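Local coordinates for DNA repair protein RAD2 (PDB 4Q0W), which cuts single-stranded DNA as a magnesium-dependent XPG/Rad2-family endonuclease, essential for the incision step of DNA excision repair, and is represented here by its catalytic core, at residues Asn51-Gly56 with Ile151-Glu156; Gly78-Lys83 with Pro169-Ala174; Glu85-Arg90 with Gly241-Asn246; Gln155-Arg160 with Arg340-Thr345. All blocks are in the same frame, centred on the assembly; numbering follows the deposited sequence.

Contact 1 (Asn51-Gly56 with Ile151-Glu156); sequences NSHITG and IKEVQE
His53 reaches across to Glu153, and the two side chains cross at about a right angle. With His53 CG between the backbone N and the carbonyl carbon (chi1 63°), the flat ends are nevertheless nearly coplanar, ring and carboxylate planes 26° apart, and His53 NE2 donates within its ring plane to Glu153 OE2 at 2.6 Å. The bond is fairly straight, 159° at the hydrogen, and meets OE2 nearly along the C-O axis. Glutamate suits this place because its extended chain carries the carboxylate across: the axes of the short segments 52-56 and 151-156 approach to 9.8 Å. They belong to helices 52-66 of the N-domain and 148-160 of the I-domain, in the Rossmann-like α/β nuclease core, where Val154 also leans on Phe75 of strand 70-75. Val154 comes to the edge of the imidazole, its CG1 lying 3.7 Å from His53 CD2, a site where a small branched side chain fits. One face of the same ring carries CG1 of the neighbouring Ile54, which probably helps hold the ring. Farther along that isoleucine, CD1 crosses the Glu153 stem, 3.8 Å from Glu153 CB. The amide of Asn51 turns instead to Gln346, its ND2 bonding to the backbone oxygen there.

Contact 2 (Gly78-Lys83 with Pro169-Ala174); sequences GVPVLK and PMEAEA. With CA (calcium ion), chain E.
The peptide group that follows Gly78 is covered on one face by the sulphur of Met170, with Met170 SD standing almost straight above Gly78 C at 3.3 Å. Glycine suits this place, since a CB would collide with that sulphur. Gly78 N donates to Pro169 O at 3.0 Å and 170°, tying the two loops together next to the methionine. The carboxylate of Glu171 meets the proline ring obliquely, Glu171 OE1 lying 3.2 Å from Pro80 CG. Its other oxygen faces Lys83, whose fully extended chain leaves NZ 4.1 Å from Glu171 OE2, too long for a salt bridge; NZ also has a long, weak ion pair with Asp243. An alanine at Glu171 would probably open a gap beside Pro80 and leave the Lys83 ammonium without this nearby negative charge. Glu171 OE2 stays 3.6 Å from the calcium ion, whereas Glu173 OE2 binds it at 2.2 Å, together with two waters and Asp194. Glu171 itself stands at the N-cap position of helix 172-181. By similarity, Glu171 and Glu173 both belong to the first magnesium site, so N-domain and I-domain loops meet here at the acidic metal-binding centre characteristic of XPG/Rad2 nucleases.

Contact 3 (Glu85-Arg90 with Gly241-Asn246); sequences ETIRQR and GSDYTN
Arg90 leaves its helix with CG anti to the backbone N (chi1 175°) and bends at chi3 (-63°), which brings NE to Asn246; NH2 beyond it reaches Ser242 O. The partner is the loop after helix 230-240, a type I β turn from Ser242 to Thr245 combined with an ST turn, in which Ser242 OG accepts from Tyr244 N. Gly241, just before the turn, has backbone angles at which a CB would jam against the preceding carbonyl oxygen, which calls for glycine. Arginine suits its place because one group serves several acceptors. Arg90 NH2 bonds to Ser242 O at 2.8 Å, lying above that carbonyl's plane. Arg90 NE reaches Asn246 OD1 at 2.9 Å in a weak, bent bond. NH2 adds another weak bond to the same OD1, and the guanidinium and amide planes stand steeply to each other.

The other end of the Asn246 amide is held by a straighter bond, ND2 donating to Thr86 O at 3.1 Å and 167°. That oxygen also accepts from Arg90 N within the helix, so the asparagine joins an already bonded carbonyl. Thr86 presses its CB to 3.2 Å from Asp243 O, and its CG2 lies 3.4 Å from Asn246 OD1; its hydroxyl bonds back to Leu82 O. Asp243 is, by similarity, a ligand of the second magnesium. A water accepts from Arg90 NH1 at 3.0 Å and donates to Asp243 OD1.

Contact 4 (Gln155-Arg160 with Arg340-Thr345); sequences QELLSR and RSFMKT
A nearly antiparallel helix pair, 148-160 of the I-domain with 336-347 near the C-terminal end of the chain, meets here with Phe342 as the side chain inserted between them. The axes of the two short segments come within 10.8 Å, their directions 154° from each other, and a large aromatic ring suits this spacing. Phe342 CG is anti to its backbone N (chi1 -175°), carrying the ring toward the other helix. Leu157 CA lies over one face of the ring, and the leucine side chain crosses it at about a right angle: Leu157 CD1 is 3.8 Å from Phe342 CD2, and Leu157 CB is 3.9 Å from Phe342 CE2. Glu156 adds its aliphatic stem, with CG 3.8 Å from Phe342 CE1.

Arg160 meets the phenylalanine near CB and CD1, obliquely to the ring. Phe342 CD1 sits above a face of the guanidinium toward its rim, but the two planes are inclined to each other and do not stack in parallel, while Arg160 NH1 lies 3.5 Å from Phe342 CB. A salt bridge one turn back in its own helix helps fix the guanidinium: Arg160 NE donates to the anti lone pair of Glu156 OE2 at 2.6 Å and 169°. NH1 is bonded in addition to Met338 O of the facing helix. Arginine suits the place because its long chain lies along Phe342 while its N-H groups serve both acceptors. An alanine at Arg160 would probably leave the Glu156 carboxylate without its positive mate and uncover the CB side of Phe342. Met343 SD also approaches Leu157 CD1 at 4.5 Å.

From the N terminus, helix 52-66 opens contact 1, the loop and first turn of helix 81-98 open contact 2, and the helix beyond opens contact 3. Contact 1 closes first, on helix 148-160, whose end at once begins contact 4. Contacts 2, 3 and 4 then close in turn at 169-174, 241-246 and 340-345. The loops all cross, except that contacts 1 and 4 share Gln155 and Glu156 instead; none nests. Contacts 1, 2 and 3 join the N-domain to the I-domain; contact 4 joins the end of helix 148-160 to helix 336-347. Contacts 1 and 4 form one helix cluster, where Ile54 packs on Phe342. Contacts 2 and 3 adjoin at the metal site.

Contact 1 (Asn51-Gly56 with Ile151-Glu156)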
loop_
_atom_site.group_PDB
_atom_site.type_symbol
_atom_site.label_atom_id
_atom_site.label_comp_id
_atom_site.label_asym_id
_atom_site.label_seq_id
_atom_site.Cartn_x
_atom_site.Cartn_y
_atom_site.Cartn_z
ATOM N N ASN A 51 27.257 3.073 27.003
ATOM C CA ASN A 51 27.388 1.634 27.217
ATOM C C ASN A 51 26.072 0.841 27.163
ATOM O O ASN A 51 25.934 -0.195 27.814
ATOM C CB ASN A 51 28.154 1.352 28.520
ATOM C CG ASN A 51 29.644 1.673 28.414
ATOM O OD1 ASN A 51 30.264 1.501 27.360
ATOM N ND2 ASN A 51 30.225 2.132 29.516
ATOM N N SER A 52 25.117 1.326 26.376
ATOM C CA SER A 52 23.839 0.640 26.188
ATOM C C SER A 52 24.033 -0.765 25.625
ATOM O O SER A 52 23.182 -1.642 25.814
ATOM C CB SER A 52 22.945 1.442 25.240
ATOM O OG SER A 52 23.484 1.440 23.928
ATOM N N HIS A 53 25.145 -0.978 24.924
ATOM C CA HIS A 53 25.466 -2.313 24.434
ATOM C C HIS A 53 25.744 -3.275 25.591
ATOM O O HIS A 53 25.437 -4.468 25.500
ATOM C CB HIS A 53 26.664 -2.266 23.494
ATOM C CG HIS A 53 27.926 -1.793 24.148
ATOM N ND1 HIS A 53 28.051 -0.540 24.709
ATOM C CD2 HIS A 53 29.122 -2.406 24.324
ATOM C CE1 HIS A 53 29.268 -0.403 25.208
ATOM N NE2 HIS A 53 29.936 -1.522 24.992
ATOM N N ILE A 54 26.327 -2.758 26.671
ATOM C CA ILE A 54 26.582 -3.579 27.852
ATOM C C ILE A 54 25.274 -3.867 28.578
ATOM O O ILE A 54 24.986 -5.012 28.917
ATOM C CB ILE A 54 27.568 -2.899 28.826
ATOM C CG1 ILE A 54 28.877 -2.569 28.109
ATOM C CG2 ILE A 54 27.826 -3.786 30.057
ATOM C CD1 ILE A 54 29.692 -3.778 27.751
ATOM N N THR A 55 24.489 -2.819 28.814
ATOM C CA THR A 55 23.194 -2.962 29.465
ATOM C C THR A 55 22.313 -3.936 28.676
ATOM O O THR A 55 21.687 -4.831 29.250
ATOM C CB THR A 55 22.475 -1.599 29.573
ATOM O OG1 THR A 55 23.277 -0.700 30.346
ATOM C CG2 THR A 55 21.118 -1.745 30.239
ATOM N N GLY A 56 22.287 -3.761 27.356
ATOM C CA GLY A 56 21.476 -4.585 26.474
ATOM C C GLY A 56 21.884 -6.043 26.512
ATOM O O GLY A 56 21.045 -6.915 26.736
ATOM N N ILE A 151 32.722 -4.484 20.821
ATOM C CA ILE A 151 32.697 -5.916 20.551
ATOM C C ILE A 151 33.508 -6.678 21.590
ATOM O O ILE A 151 33.030 -7.662 22.156
ATOM C CB ILE A 151 33.211 -6.225 19.133
ATOM C CG1 ILE A 151 32.195 -5.739 18.092
ATOM C CG2 ILE A 151 33.450 -7.713 18.950
ATOM C CD1 ILE A 151 32.712 -5.766 16.654
ATOM N N LYS A 152 34.731 -6.215 21.845
ATOM C CA LYS A 152 35.590 -6.828 22.854
ATOM C C LYS A 152 34.932 -6.805 24.231
ATOM O O LYS A 152 35.061 -7.759 25.003
ATOM C CB LYS A 152 36.954 -6.132 22.902
ATOM C CG LYS A 152 37.902 -6.549 21.785
ATOM N N GLU A 153 34.229 -5.716 24.527
ATOM C CA GLU A 153 33.543 -5.545 25.805
ATOM C C GLU A 153 32.429 -6.567 26.028
ATOM O O GLU A 153 32.348 -7.191 27.094
ATOM C CB GLU A 153 32.975 -4.125 25.918
ATOM C CG GLU A 153 34.015 -3.082 26.368
ATOM C CD GLU A 153 33.601 -1.652 26.052
ATOM O OE1 GLU A 153 34.366 -0.733 26.401
ATOM O OE2 GLU A 153 32.519 -1.447 25.447
ATOM N N VAL A 154 31.559 -6.727 25.036
ATOM C CA VAL A 154 30.457 -7.670 25.187
ATOM C C VAL A 154 31.017 -9.085 25.239
ATOM O O VAL A 154 30.488 -9.946 25.946
ATOM C CB VAL A 154 29.359 -7.504 24.091
ATOM C CG1 VAL A 154 28.756 -6.121 24.159
ATOM C CG2 VAL A 154 29.918 -7.761 22.707
ATOM N N GLN A 155 32.118 -9.327 24.536
ATOM C CA GLN A 155 32.704 -10.658 24.582
ATOM C C GLN A 155 33.369 -10.931 25.935
ATOM O O GLN A 155 33.378 -12.065 26.407
ATOM C CB GLN A 155 33.666 -10.881 23.416
ATOM C CG GLN A 155 32.934 -10.994 22.075
ATOM C CD GLN A 155 33.872 -10.902 20.882
ATOM O OE1 GLN A 155 35.069 -10.640 21.032
ATOM N NE2 GLN A 155 33.330 -11.116 19.690
ATOM N N GLU A 156 33.916 -9.894 26.560
ATOM C CA GLU A 156 34.472 -10.041 27.907
ATOM C C GLU A 156 33.335 -10.370 28.877
ATOM O O GLU A 156 33.463 -11.246 29.724
ATOM C CB GLU A 156 35.203 -8.766 28.340
ATOM C CG GLU A 156 35.743 -8.797 29.780
ATOM C CD GLU A 156 36.788 -9.872 29.994
ATOM O OE1 GLU A 156 37.474 -10.244 29.019
ATOM O OE2 GLU A 156 36.923 -10.356 31.140
#

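Contact 2 (Gly78-Lys83 with Pro169-Ala174)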
loop_
_atom_site.group_PDB
_atom_site.type_symbol
_atom_site.label_atom_id
_atom_site.label_comp_id
_atom_site.label_asym_id
_atom_site.label_seq_id
_atom_site.Cartn_x
_atom_site.Cartn_y
_atom_site.Cartn_z
ATOM N N GLY A 78 33.395 -11.331 8.290
ATOM C CA GLY A 78 33.332 -10.426 7.159
ATOM C C GLY A 78 31.949 -10.239 6.544
ATOM O O GLY A 78 30.970 -10.902 6.917
ATOM N N VAL A 79 31.870 -9.309 5.598
ATOM C CA VAL A 79 30.686 -9.152 4.772
ATOM C C VAL A 79 31.006 -9.812 3.437
ATOM O O VAL A 79 31.995 -9.453 2.784
ATOM C CB VAL A 79 30.347 -7.670 4.560
ATOM C CG1 VAL A 79 29.165 -7.527 3.607
ATOM C CG2 VAL A 79 30.062 -6.991 5.912
ATOM N N PRO A 80 30.198 -10.808 3.042
ATOM C CA PRO A 80 30.436 -11.496 1.766
ATOM C C PRO A 80 30.403 -10.508 0.603
ATOM O O PRO A 80 29.643 -9.547 0.652
ATOM C CB PRO A 80 29.261 -12.471 1.669
ATOM C CG PRO A 80 28.890 -12.742 3.128
ATOM C CD PRO A 80 29.082 -11.406 3.804
ATOM N N VAL A 81 31.237 -10.732 -0.407
ATOM C CA VAL A 81 31.336 -9.829 -1.553
ATOM C C VAL A 81 29.958 -9.581 -2.203
ATOM O O VAL A 81 29.613 -8.446 -2.539
ATOM C CB VAL A 81 32.323 -10.403 -2.604
ATOM C CG1 VAL A 81 32.308 -9.568 -3.899
ATOM C CG2 VAL A 81 33.737 -10.479 -2.031
ATOM N N LEU A 82 29.168 -10.638 -2.356
ATOM C CA LEU A 82 27.868 -10.527 -3.026
ATOM C C LEU A 82 26.930 -9.563 -2.282
ATOM O O LEU A 82 26.167 -8.808 -2.899
ATOM C CB LEU A 82 27.227 -11.915 -3.200
ATOM C CG LEU A 82 25.855 -11.931 -3.895
ATOM C CD1 LEU A 82 25.910 -11.203 -5.243
ATOM C CD2 LEU A 82 25.358 -13.349 -4.095
ATOM N N LYS A 83 26.994 -9.593 -0.954
ATOM C CA LYS A 83 26.245 -8.652 -0.124
ATOM C C LYS A 83 26.707 -7.208 -0.336
ATOM O O LYS A 83 25.890 -6.308 -0.535
ATOM C CB LYS A 83 26.376 -9.035 1.360
ATOM C CG LYS A 83 25.596 -8.110 2.303
ATOM C CD LYS A 83 25.423 -8.734 3.701
ATOM C CE LYS A 83 24.601 -7.828 4.634
ATOM N NZ LYS A 83 24.571 -8.362 6.034
ATOM N N PRO A 169 33.316 -16.846 10.249
ATOM C CA PRO A 169 34.189 -16.368 9.169
ATOM C C PRO A 169 33.513 -15.217 8.433
ATOM O O PRO A 169 34.153 -14.201 8.139
ATOM C CB PRO A 169 34.294 -17.583 8.244
ATOM C CG PRO A 169 34.084 -18.758 9.135
ATOM C CD PRO A 169 33.109 -18.308 10.193
ATOM N N MET A 170 32.215 -15.371 8.168
ATOM C CA MET A 170 31.441 -14.339 7.489
ATOM C C MET A 170 30.138 -14.041 8.236
ATOM O O MET A 170 30.166 -13.413 9.297
ATOM C CB MET A 170 31.184 -14.735 6.030
ATOM C CG MET A 170 32.428 -14.624 5.146
ATOM S SD MET A 170 32.783 -12.889 4.736
ATOM C CE MET A 170 34.342 -13.073 3.854
ATOM N N GLU A 171 29.001 -14.471 7.687
ATOM C CA GLU A 171 27.708 -14.146 8.295
ATOM C C GLU A 171 27.362 -15.041 9.491
ATOM O O GLU A 171 27.505 -16.266 9.440
ATOM C CB GLU A 171 26.588 -14.179 7.256
ATOM C CG GLU A 171 26.511 -12.896 6.438
ATOM C CD GLU A 171 25.749 -13.075 5.147
ATOM O OE1 GLU A 171 26.158 -13.943 4.346
ATOM O OE2 GLU A 171 24.747 -12.354 4.935
ATOM N N ALA A 172 26.909 -14.416 10.570
ATOM C CA ALA A 172 26.577 -15.156 11.787
ATOM C C ALA A 172 25.444 -16.171 11.571
ATOM O O ALA A 172 25.529 -17.300 12.061
ATOM C CB ALA A 172 26.240 -14.195 12.906
ATOM N N GLU A 173 24.404 -15.775 10.837
ATOM C CA GLU A 173 23.252 -16.651 10.611
ATOM C C GLU A 173 23.661 -17.923 9.890
ATOM O O GLU A 173 23.144 -18.999 10.186
ATOM C CB GLU A 173 22.152 -15.964 9.783
ATOM C CG GLU A 173 21.883 -14.531 10.137
ATOM C CD GLU A 173 22.639 -13.585 9.237
ATOM O OE1 GLU A 173 23.717 -13.098 9.647
ATOM O OE2 GLU A 173 22.157 -13.341 8.109
ATOM N N ALA A 174 24.571 -17.796 8.927
ATOM C CA ALA A 174 25.065 -18.972 8.215
ATOM C C ALA A 174 25.775 -19.903 9.186
ATOM O O ALA A 174 25.558 -21.116 9.178
ATOM C CB ALA A 174 25.994 -18.573 7.067
HETATM CA CA CA E . 21.739 -11.644 6.745
HETATM O O HOH W 1 20.507 -9.513 6.908
HETATM O O HOH W 2 22.215 -9.957 8.343
#

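Contact 3 (Glu85-Arg90 with Gly241-Asn246)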
loop_
_atom_site.group_PDB
_atom_site.type_symbol
_atom_site.label_atom_id
_atom_site.label_comp_id
_atom_site.label_asym_id
_atom_site.label_seq_id
_atom_site.Cartn_x
_atom_site.Cartn_y
_atom_site.Cartn_z
ATOM N N GLU A 85 28.143 -5.963 -2.858
ATOM C CA GLU A 85 27.761 -5.548 -4.205
ATOM C C GLU A 85 26.271 -5.242 -4.299
ATOM O O GLU A 85 25.879 -4.217 -4.862
ATOM C CB GLU A 85 28.161 -6.625 -5.217
ATOM C CG GLU A 85 29.684 -6.752 -5.377
ATOM C CD GLU A 85 30.090 -7.977 -6.176
ATOM O OE1 GLU A 85 31.267 -8.038 -6.603
ATOM O OE2 GLU A 85 29.237 -8.878 -6.364
ATOM N N THR A 86 25.443 -6.139 -3.756
ATOM C CA THR A 86 23.987 -5.964 -3.788
ATOM C C THR A 86 23.573 -4.648 -3.134
ATOM O O THR A 86 22.838 -3.844 -3.710
ATOM C CB THR A 86 23.257 -7.098 -3.029
ATOM O OG1 THR A 86 23.558 -8.370 -3.624
ATOM C CG2 THR A 86 21.731 -6.856 -3.039
ATOM N N ILE A 87 24.041 -4.447 -1.909
ATOM C CA ILE A 87 23.674 -3.267 -1.143
ATOM C C ILE A 87 24.148 -1.970 -1.801
ATOM O O ILE A 87 23.389 -0.993 -1.876
ATOM C CB ILE A 87 24.228 -3.357 0.290
ATOM C CG1 ILE A 87 23.582 -4.533 1.023
ATOM C CG2 ILE A 87 24.008 -2.035 1.049
ATOM C CD1 ILE A 87 24.175 -4.788 2.398
ATOM N N ARG A 88 25.393 -1.947 -2.274
ATOM C CA ARG A 88 25.896 -0.726 -2.901
ATOM C C ARG A 88 25.089 -0.411 -4.167
ATOM O O ARG A 88 24.784 0.755 -4.442
ATOM C CB ARG A 88 27.408 -0.813 -3.183
ATOM C CG ARG A 88 27.780 -1.655 -4.402
ATOM C CD ARG A 88 29.291 -1.798 -4.568
ATOM N NE ARG A 88 29.612 -2.493 -5.819
ATOM C CZ ARG A 88 30.715 -3.213 -6.015
ATOM N NH1 ARG A 88 31.611 -3.334 -5.042
ATOM N NH2 ARG A 88 30.913 -3.825 -7.179
ATOM N N GLN A 89 24.711 -1.443 -4.925
ATOM C CA GLN A 89 23.936 -1.212 -6.136
ATOM C C GLN A 89 22.542 -0.702 -5.786
ATOM O O GLN A 89 22.005 0.188 -6.458
ATOM C CB GLN A 89 23.870 -2.481 -6.993
ATOM C CG GLN A 89 25.191 -2.775 -7.697
ATOM C CD GLN A 89 25.291 -4.193 -8.214
ATOM O OE1 GLN A 89 24.287 -4.920 -8.305
ATOM N NE2 GLN A 89 26.512 -4.601 -8.558
ATOM N N ARG A 90 21.968 -1.252 -4.719
ATOM C CA ARG A 90 20.655 -0.799 -4.259
ATOM C C ARG A 90 20.706 0.709 -3.976
ATOM O O ARG A 90 19.863 1.472 -4.452
ATOM C CB ARG A 90 20.236 -1.589 -3.014
ATOM C CG ARG A 90 18.942 -1.146 -2.338
ATOM C CD ARG A 90 18.701 -1.976 -1.069
ATOM N NE ARG A 90 18.517 -3.389 -1.393
ATOM C CZ ARG A 90 18.827 -4.404 -0.585
ATOM N NH1 ARG A 90 19.344 -4.172 0.619
ATOM N NH2 ARG A 90 18.618 -5.658 -0.988
ATOM N N GLY A 241 13.853 -10.012 -3.082
ATOM C CA GLY A 241 15.027 -9.253 -2.680
ATOM C C GLY A 241 15.553 -9.696 -1.320
ATOM O O GLY A 241 14.775 -10.084 -0.440
ATOM N N SER A 242 16.875 -9.630 -1.143
ATOM C CA SER A 242 17.506 -9.919 0.140
ATOM C C SER A 242 18.854 -9.225 0.125
ATOM O O SER A 242 19.120 -8.409 -0.758
ATOM C CB SER A 242 17.729 -11.418 0.318
ATOM O OG SER A 242 18.739 -11.886 -0.582
ATOM N N ASP A 243 19.714 -9.570 1.076
ATOM C CA ASP A 243 21.079 -9.039 1.082
ATOM C C ASP A 243 21.886 -9.485 -0.138
ATOM O O ASP A 243 22.929 -8.896 -0.432
ATOM C CB ASP A 243 21.836 -9.495 2.331
ATOM C CG ASP A 243 21.444 -8.721 3.572
ATOM O OD1 ASP A 243 20.853 -7.625 3.425
ATOM O OD2 ASP A 243 21.747 -9.212 4.691
ATOM N N TYR A 244 21.427 -10.530 -0.828
ATOM C CA TYR A 244 22.237 -11.128 -1.905
ATOM C C TYR A 244 21.703 -10.879 -3.308
ATOM O O TYR A 244 22.303 -11.335 -4.295
ATOM C CB TYR A 244 22.355 -12.642 -1.722
ATOM C CG TYR A 244 23.300 -13.091 -0.632
ATOM C CD1 TYR A 244 24.203 -12.218 -0.057
ATOM C CD2 TYR A 244 23.300 -14.409 -0.200
ATOM C CE1 TYR A 244 25.071 -12.638 0.945
ATOM C CE2 TYR A 244 24.158 -14.837 0.788
ATOM C CZ TYR A 244 25.041 -13.945 1.357
ATOM O OH TYR A 244 25.896 -14.379 2.343
ATOM N N THR A 245 20.567 -10.190 -3.394
ATOM C CA THR A 245 19.923 -9.904 -4.670
ATOM C C THR A 245 18.899 -8.817 -4.440
ATOM O O THR A 245 18.231 -8.794 -3.398
ATOM C CB THR A 245 19.206 -11.163 -5.260
ATOM O OG1 THR A 245 18.354 -10.770 -6.340
ATOM C CG2 THR A 245 18.345 -11.876 -4.189
ATOM N N ASN A 246 18.759 -7.927 -5.421
ATOM C CA ASN A 246 17.750 -6.879 -5.351
ATOM C C ASN A 246 16.381 -7.282 -5.924
ATOM O O ASN A 246 15.462 -6.469 -5.981
ATOM C CB ASN A 246 18.306 -5.577 -5.956
ATOM C CG ASN A 246 19.387 -4.956 -5.064
ATOM O OD1 ASN A 246 19.189 -4.831 -3.853
ATOM N ND2 ASN A 246 20.544 -4.607 -5.646
HETATM O O HOH W 3 18.872 -6.688 2.273
#

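Contact 4 (Gln155-Arg160 with Arg340-Thr345)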
loop_
_atom_site.group_PDB
_atom_site.type_symbol
_atom_site.label_atom_id
_atom_site.label_comp_id
_atom_site.label_asym_id
_atom_site.label_seq_id
_atom_site.Cartn_x
_atom_site.Cartn_y
_atom_site.Cartn_z
ATOM N N GLN A 155 32.118 -9.327 24.536
ATOM C CA GLN A 155 32.704 -10.658 24.582
ATOM C C GLN A 155 33.369 -10.931 25.935
ATOM O O GLN A 155 33.378 -12.065 26.407
ATOM C CB GLN A 155 33.666 -10.881 23.416
ATOM C CG GLN A 155 32.934 -10.994 22.075
ATOM C CD GLN A 155 33.872 -10.902 20.882
ATOM O OE1 GLN A 155 35.069 -10.640 21.032
ATOM N NE2 GLN A 155 33.330 -11.116 19.690
ATOM N N GLU A 156 33.916 -9.894 26.560
ATOM C CA GLU A 156 34.472 -10.041 27.907
ATOM C C GLU A 156 33.335 -10.370 28.877
ATOM O O GLU A 156 33.463 -11.246 29.724
ATOM C CB GLU A 156 35.203 -8.766 28.340
ATOM C CG GLU A 156 35.743 -8.797 29.780
ATOM C CD GLU A 156 36.788 -9.872 29.994
ATOM O OE1 GLU A 156 37.474 -10.244 29.019
ATOM O OE2 GLU A 156 36.923 -10.356 31.140
ATOM N N LEU A 157 32.220 -9.665 28.735
ATOM C CA LEU A 157 31.042 -9.939 29.543
ATOM C C LEU A 157 30.626 -11.396 29.389
ATOM O O LEU A 157 30.440 -12.113 30.390
ATOM C CB LEU A 157 29.903 -9.005 29.152
ATOM C CG LEU A 157 28.574 -9.179 29.892
ATOM C CD1 LEU A 157 28.751 -8.997 31.398
ATOM C CD2 LEU A 157 27.553 -8.208 29.361
ATOM N N LEU A 158 30.511 -11.837 28.136
ATOM C CA LEU A 158 30.152 -13.223 27.836
ATOM C C LEU A 158 31.067 -14.221 28.550
ATOM O O LEU A 158 30.594 -15.194 29.144
ATOM C CB LEU A 158 30.169 -13.466 26.327
ATOM C CG LEU A 158 28.932 -12.956 25.589
ATOM C CD1 LEU A 158 29.151 -12.964 24.068
ATOM C CD2 LEU A 158 27.704 -13.803 25.977
ATOM N N SER A 159 32.372 -13.977 28.519
ATOM C CA SER A 159 33.286 -14.949 29.112
ATOM C C SER A 159 33.235 -14.946 30.647
ATOM O O SER A 159 33.375 -15.998 31.273
ATOM C CB SER A 159 34.710 -14.774 28.582
ATOM O OG SER A 159 35.284 -13.574 29.055
ATOM N N ARG A 160 32.994 -13.785 31.253
ATOM C CA ARG A 160 32.797 -13.728 32.707
ATOM C C ARG A 160 31.496 -14.424 33.136
ATOM O O ARG A 160 31.359 -14.831 34.299
ATOM C CB ARG A 160 32.841 -12.279 33.206
ATOM C CG ARG A 160 34.184 -11.588 32.912
ATOM C CD ARG A 160 34.269 -10.178 33.513
ATOM N NE ARG A 160 35.537 -9.531 33.162
ATOM C CZ ARG A 160 36.146 -8.590 33.882
ATOM N NH1 ARG A 160 35.627 -8.163 35.032
ATOM N NH2 ARG A 160 37.290 -8.082 33.453
ATOM N N ARG A 340 30.695 -8.682 38.965
ATOM C CA ARG A 340 30.542 -7.526 39.858
ATOM C C ARG A 340 31.464 -6.381 39.449
ATOM O O ARG A 340 31.027 -5.245 39.263
ATOM C CB ARG A 340 30.914 -7.903 41.290
ATOM C CG ARG A 340 29.843 -8.615 42.103
ATOM C CD ARG A 340 30.530 -9.243 43.320
ATOM N NE ARG A 340 29.600 -9.686 44.355
ATOM C CZ ARG A 340 29.986 -10.228 45.503
ATOM N NH1 ARG A 340 31.277 -10.390 45.753
ATOM N NH2 ARG A 340 29.087 -10.612 46.395
ATOM N N SER A 341 32.749 -6.678 39.333
ATOM C CA SER A 341 33.696 -5.630 38.982
ATOM C C SER A 341 33.472 -5.104 37.550
ATOM O O SER A 341 33.645 -3.906 37.286
ATOM C CB SER A 341 35.137 -6.110 39.195
ATOM O OG SER A 341 35.377 -7.349 38.552
ATOM N N PHE A 342 33.065 -5.985 36.639
ATOM C CA PHE A 342 32.799 -5.570 35.256
ATOM C C PHE A 342 31.679 -4.554 35.178
ATOM O O PHE A 342 31.839 -3.496 34.565
ATOM C CB PHE A 342 32.451 -6.765 34.369
ATOM C CG PHE A 342 32.277 -6.405 32.911
ATOM C CD1 PHE A 342 33.373 -6.379 32.061
ATOM C CD2 PHE A 342 31.020 -6.079 32.396
ATOM C CE1 PHE A 342 33.228 -6.051 30.707
ATOM C CE2 PHE A 342 30.860 -5.741 31.040
ATOM C CZ PHE A 342 31.970 -5.728 30.199
ATOM N N MET A 343 30.534 -4.891 35.772
ATOM C CA MET A 343 29.378 -3.997 35.781
ATOM C C MET A 343 29.647 -2.707 36.571
ATOM O O MET A 343 29.116 -1.634 36.244
ATOM C CB MET A 343 28.144 -4.714 36.347
ATOM C CG MET A 343 27.683 -5.916 35.515
ATOM S SD MET A 343 27.312 -5.488 33.795
ATOM C CE MET A 343 25.621 -4.880 33.949
ATOM N N LYS A 344 30.471 -2.815 37.608
ATOM C CA LYS A 344 30.864 -1.646 38.396
ATOM C C LYS A 344 31.608 -0.685 37.492
ATOM O O LYS A 344 31.240 0.481 37.352
ATOM C CB LYS A 344 31.798 -2.076 39.528
ATOM C CG LYS A 344 32.345 -0.926 40.343
ATOM C CD LYS A 344 31.301 -0.415 41.309
ATOM C CE LYS A 344 31.912 0.598 42.275
ATOM N NZ LYS A 344 30.869 1.175 43.168
ATOM N N THR A 345 32.650 -1.211 36.858
ATOM C CA THR A 345 33.506 -0.435 35.984
ATOM C C THR A 345 32.752 0.160 34.793
ATOM O O THR A 345 32.927 1.339 34.475
ATOM C CB THR A 345 34.657 -1.306 35.466
ATOM O OG1 THR A 345 35.515 -1.667 36.558
ATOM C CG2 THR A 345 35.458 -0.567 34.414
#